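Local structure of putative hyaluronoglucosaminidase (6PWI) at residues E494-F502 against Y515-I526. The protein probably hydrolyses terminal N-acetylhexosamine residues of glycans as a secreted, cell-wall-anchored family 84 glycoside hydrolase, of which this chain holds the catalytic portion. Residues are numbered along the deposited sequence; the frame is centred on the assembly and turned at random.
Sequences ELRPVIEEF and YSKVILDEYQEI
Tyr515 lays its ring alongside the first turns of helix 496-507, one face under the aliphatic part of Glu501, whose CG stands 4.1 Å from the ring centroid in a CH-pi contact. The chain of Glu501 bends after CB, and its carboxylate, turned 82° from the ring plane, pairs with Arg504 rather than with the tyrosine. The opposite face of the ring is backed by Val518 of its own helix, while the carbonyl oxygen of Val498 meets the edge in plane, 3.5 Å from CE2 of Tyr515. With Glu501 and Val518 on its two faces, the ring extends so that its OH rests against CA and CG1 of Val498. The two segments belong to consecutive helices, 496-507 and 513-536, joined by a short turn into an antiparallel but splayed helical hairpin within the helical bundle that follows the barrel domain; the axes of segments 496-502 and 515-526 pass 10.2 Å apart at 140°. Ile519 fills the middle: its CG1, anti to the backbone N (chi1 -172°), points the chain at the facing helix, and CD1 ends 3.9 Å from CG1 of Val498, while CG2 lies 3.7 Å from CD1 of Phe502. That phenyl ring also takes CB of Ser516 at its edge. Toward the other end Leu495 splits its methyls, CD1 sliding past Glu522 and CD2 resting 3.9 Å from CZ of Tyr523. The phenol of Tyr523 reaches on to Ile499, its OH 3.5 Å from CD1 of that residue, and helix 613-623 covers this end through Leu613 and Phe616.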
# COMPACT_ATOMS: atom_id res chain seq x y z
N GLU A 494 -5.61 20.38 -8.88
CA GLU A 494 -5.03 21.11 -10.00
C GLU A 494 -6.11 21.81 -10.81
O GLU A 494 -5.87 22.90 -11.34
CB GLU A 494 -4.24 20.17 -10.90
CG GLU A 494 -2.80 19.99 -10.47
CD GLU A 494 -1.88 19.45 -11.55
OE1 GLU A 494 -2.25 18.46 -12.22
OE2 GLU A 494 -0.79 20.03 -11.73
N LEU A 495 -7.28 21.19 -10.93
CA LEU A 495 -8.36 21.72 -11.75
C LEU A 495 -9.12 22.82 -11.01
O LEU A 495 -9.76 23.65 -11.65
CB LEU A 495 -9.29 20.58 -12.15
CG LEU A 495 -10.37 20.95 -13.17
CD1 LEU A 495 -9.73 21.33 -14.50
CD2 LEU A 495 -11.37 19.83 -13.36
N ARG A 496 -9.04 22.82 -9.67
CA ARG A 496 -9.86 23.66 -8.81
C ARG A 496 -9.75 25.15 -9.17
O ARG A 496 -10.78 25.82 -9.27
CB ARG A 496 -9.55 23.44 -7.33
CG ARG A 496 -10.45 24.24 -6.39
CD ARG A 496 -10.02 24.29 -4.94
NE ARG A 496 -8.57 24.37 -4.85
CZ ARG A 496 -7.86 25.49 -4.92
NH1 ARG A 496 -8.45 26.66 -5.08
NH2 ARG A 496 -6.54 25.42 -4.85
N PRO A 497 -8.55 25.74 -9.34
CA PRO A 497 -8.44 27.18 -9.62
C PRO A 497 -9.10 27.53 -10.95
O PRO A 497 -9.64 28.62 -11.12
CB PRO A 497 -6.93 27.45 -9.71
CG PRO A 497 -6.28 26.26 -9.02
CD PRO A 497 -7.22 25.10 -9.26
N VAL A 498 -9.05 26.57 -11.89
CA VAL A 498 -9.60 26.77 -13.22
C VAL A 498 -11.13 26.78 -13.12
O VAL A 498 -11.78 27.64 -13.70
CB VAL A 498 -9.06 25.73 -14.23
CG1 VAL A 498 -9.67 25.92 -15.61
CG2 VAL A 498 -7.54 25.75 -14.32
N ILE A 499 -11.69 25.84 -12.35
CA ILE A 499 -13.13 25.79 -12.10
C ILE A 499 -13.58 27.10 -11.46
O ILE A 499 -14.59 27.67 -11.86
CB ILE A 499 -13.51 24.57 -11.24
CG1 ILE A 499 -13.51 23.28 -12.07
CG2 ILE A 499 -14.86 24.78 -10.57
CD1 ILE A 499 -13.50 22.01 -11.25
N GLU A 500 -12.82 27.57 -10.46
CA GLU A 500 -13.21 28.73 -9.68
C GLU A 500 -13.18 29.99 -10.55
O GLU A 500 -14.07 30.83 -10.44
CB GLU A 500 -12.37 28.85 -8.41
CG GLU A 500 -12.88 27.92 -7.32
CD GLU A 500 -12.00 27.72 -6.09
OE1 GLU A 500 -10.90 28.31 -6.03
OE2 GLU A 500 -12.43 26.95 -5.20
N GLU A 501 -12.16 30.10 -11.42
CA GLU A 501 -12.02 31.26 -12.29
C GLU A 501 -13.17 31.31 -13.30
O GLU A 501 -13.75 32.38 -13.52
CB GLU A 501 -10.66 31.29 -12.97
CG GLU A 501 -10.39 32.59 -13.69
CD GLU A 501 -10.73 33.87 -12.92
OE1 GLU A 501 -10.86 33.83 -11.68
OE2 GLU A 501 -10.85 34.93 -13.57
N PHE A 502 -13.49 30.17 -13.92
CA PHE A 502 -14.60 30.17 -14.86
C PHE A 502 -15.88 30.60 -14.16
O PHE A 502 -16.67 31.37 -14.71
CB PHE A 502 -14.74 28.82 -15.58
CG PHE A 502 -15.77 28.83 -16.68
CD1 PHE A 502 -15.42 29.15 -17.98
CD2 PHE A 502 -17.10 28.56 -16.40
CE1 PHE A 502 -16.37 29.19 -18.99
CE2 PHE A 502 -18.06 28.60 -17.41
CZ PHE A 502 -17.69 28.92 -18.70
N TYR A 515 -11.77 32.04 -21.77
CA TYR A 515 -11.41 31.13 -20.71
C TYR A 515 -12.05 29.77 -20.97
O TYR A 515 -11.51 28.74 -20.56
CB TYR A 515 -11.67 31.75 -19.34
CG TYR A 515 -10.86 31.12 -18.24
CD1 TYR A 515 -9.48 31.22 -18.23
CD2 TYR A 515 -11.47 30.37 -17.24
CE1 TYR A 515 -8.72 30.64 -17.23
CE2 TYR A 515 -10.72 29.78 -16.24
CZ TYR A 515 -9.35 29.91 -16.23
OH TYR A 515 -8.61 29.32 -15.25
N SER A 516 -13.18 29.75 -21.70
CA SER A 516 -13.90 28.52 -21.94
C SER A 516 -13.03 27.52 -22.69
O SER A 516 -13.14 26.32 -22.47
CB SER A 516 -15.22 28.76 -22.62
OG SER A 516 -15.04 28.92 -24.02
N LYS A 517 -12.16 28.03 -23.56
CA LYS A 517 -11.20 27.19 -24.28
C LYS A 517 -10.32 26.44 -23.28
O LYS A 517 -10.10 25.24 -23.41
CB LYS A 517 -10.34 28.03 -25.23
CG LYS A 517 -11.07 28.75 -26.36
CD LYS A 517 -11.75 27.83 -27.34
CE LYS A 517 -11.56 28.27 -28.77
NZ LYS A 517 -12.62 27.74 -29.67
N VAL A 518 -9.80 27.17 -22.29
CA VAL A 518 -8.89 26.63 -21.29
C VAL A 518 -9.58 25.49 -20.54
O VAL A 518 -9.00 24.41 -20.40
CB VAL A 518 -8.40 27.73 -20.32
CG1 VAL A 518 -7.53 27.16 -19.20
CG2 VAL A 518 -7.66 28.84 -21.05
N ILE A 519 -10.81 25.72 -20.08
CA ILE A 519 -11.48 24.78 -19.19
C ILE A 519 -12.05 23.61 -19.99
O ILE A 519 -12.15 22.51 -19.45
CB ILE A 519 -12.53 25.48 -18.30
CG1 ILE A 519 -13.08 24.53 -17.23
CG2 ILE A 519 -13.64 26.11 -19.13
CD1 ILE A 519 -13.48 25.22 -15.95
N LEU A 520 -12.42 23.85 -21.26
CA LEU A 520 -12.89 22.79 -22.14
C LEU A 520 -11.73 21.85 -22.48
O LEU A 520 -11.93 20.65 -22.66
CB LEU A 520 -13.53 23.38 -23.40
CG LEU A 520 -14.99 23.82 -23.28
CD1 LEU A 520 -15.44 24.59 -24.51
CD2 LEU A 520 -15.93 22.65 -23.03
N ASP A 521 -10.51 22.39 -22.56
CA ASP A 521 -9.32 21.56 -22.73
C ASP A 521 -9.20 20.60 -21.55
O ASP A 521 -8.95 19.41 -21.73
CB ASP A 521 -8.05 22.39 -22.90
CG ASP A 521 -7.78 22.88 -24.31
OD1 ASP A 521 -8.31 22.26 -25.27
OD2 ASP A 521 -7.03 23.87 -24.45
N GLU A 522 -9.39 21.12 -20.34
CA GLU A 522 -9.26 20.33 -19.13
C GLU A 522 -10.29 19.20 -19.14
O GLU A 522 -9.95 18.05 -18.85
CB GLU A 522 -9.37 21.21 -17.89
CG GLU A 522 -8.19 22.14 -17.71
CD GLU A 522 -6.83 21.46 -17.75
OE1 GLU A 522 -6.59 20.57 -16.91
OE2 GLU A 522 -6.03 21.81 -18.64
N TYR A 523 -11.54 19.52 -19.50
CA TYR A 523 -12.60 18.53 -19.46
C TYR A 523 -12.49 17.53 -20.61
O TYR A 523 -12.85 16.37 -20.45
CB TYR A 523 -13.97 19.19 -19.27
CG TYR A 523 -14.27 19.50 -17.83
CD1 TYR A 523 -14.93 18.58 -17.03
CD2 TYR A 523 -13.85 20.69 -17.24
CE1 TYR A 523 -15.20 18.84 -15.69
CE2 TYR A 523 -14.10 20.97 -15.91
CZ TYR A 523 -14.79 20.04 -15.13
OH TYR A 523 -15.05 20.30 -13.82
N GLN A 524 -11.94 17.97 -21.75
CA GLN A 524 -11.77 17.07 -22.89
C GLN A 524 -10.74 16.00 -22.54
O GLN A 524 -10.87 14.85 -22.96
CB GLN A 524 -11.44 17.84 -24.17
CG GLN A 524 -11.56 17.01 -25.44
CD GLN A 524 -12.96 16.50 -25.72
OE1 GLN A 524 -13.96 17.20 -25.54
NE2 GLN A 524 -13.05 15.26 -26.17
N GLU A 525 -9.72 16.38 -21.76
CA GLU A 525 -8.69 15.47 -21.31
C GLU A 525 -9.28 14.41 -20.38
O GLU A 525 -8.94 13.23 -20.49
CB GLU A 525 -7.55 16.25 -20.65
CG GLU A 525 -6.51 15.36 -20.00
CD GLU A 525 -5.23 16.08 -19.60
OE1 GLU A 525 -5.04 16.31 -18.39
OE2 GLU A 525 -4.43 16.40 -20.51
N ILE A 526 -10.17 14.82 -19.47
CA ILE A 526 -10.84 13.88 -18.59
C ILE A 526 -11.65 12.91 -19.44
O ILE A 526 -11.53 11.70 -19.27
CB ILE A 526 -11.73 14.60 -17.55
CG1 ILE A 526 -10.90 15.44 -16.57
CG2 ILE A 526 -12.63 13.61 -16.82
CD1 ILE A 526 -11.71 16.37 -15.72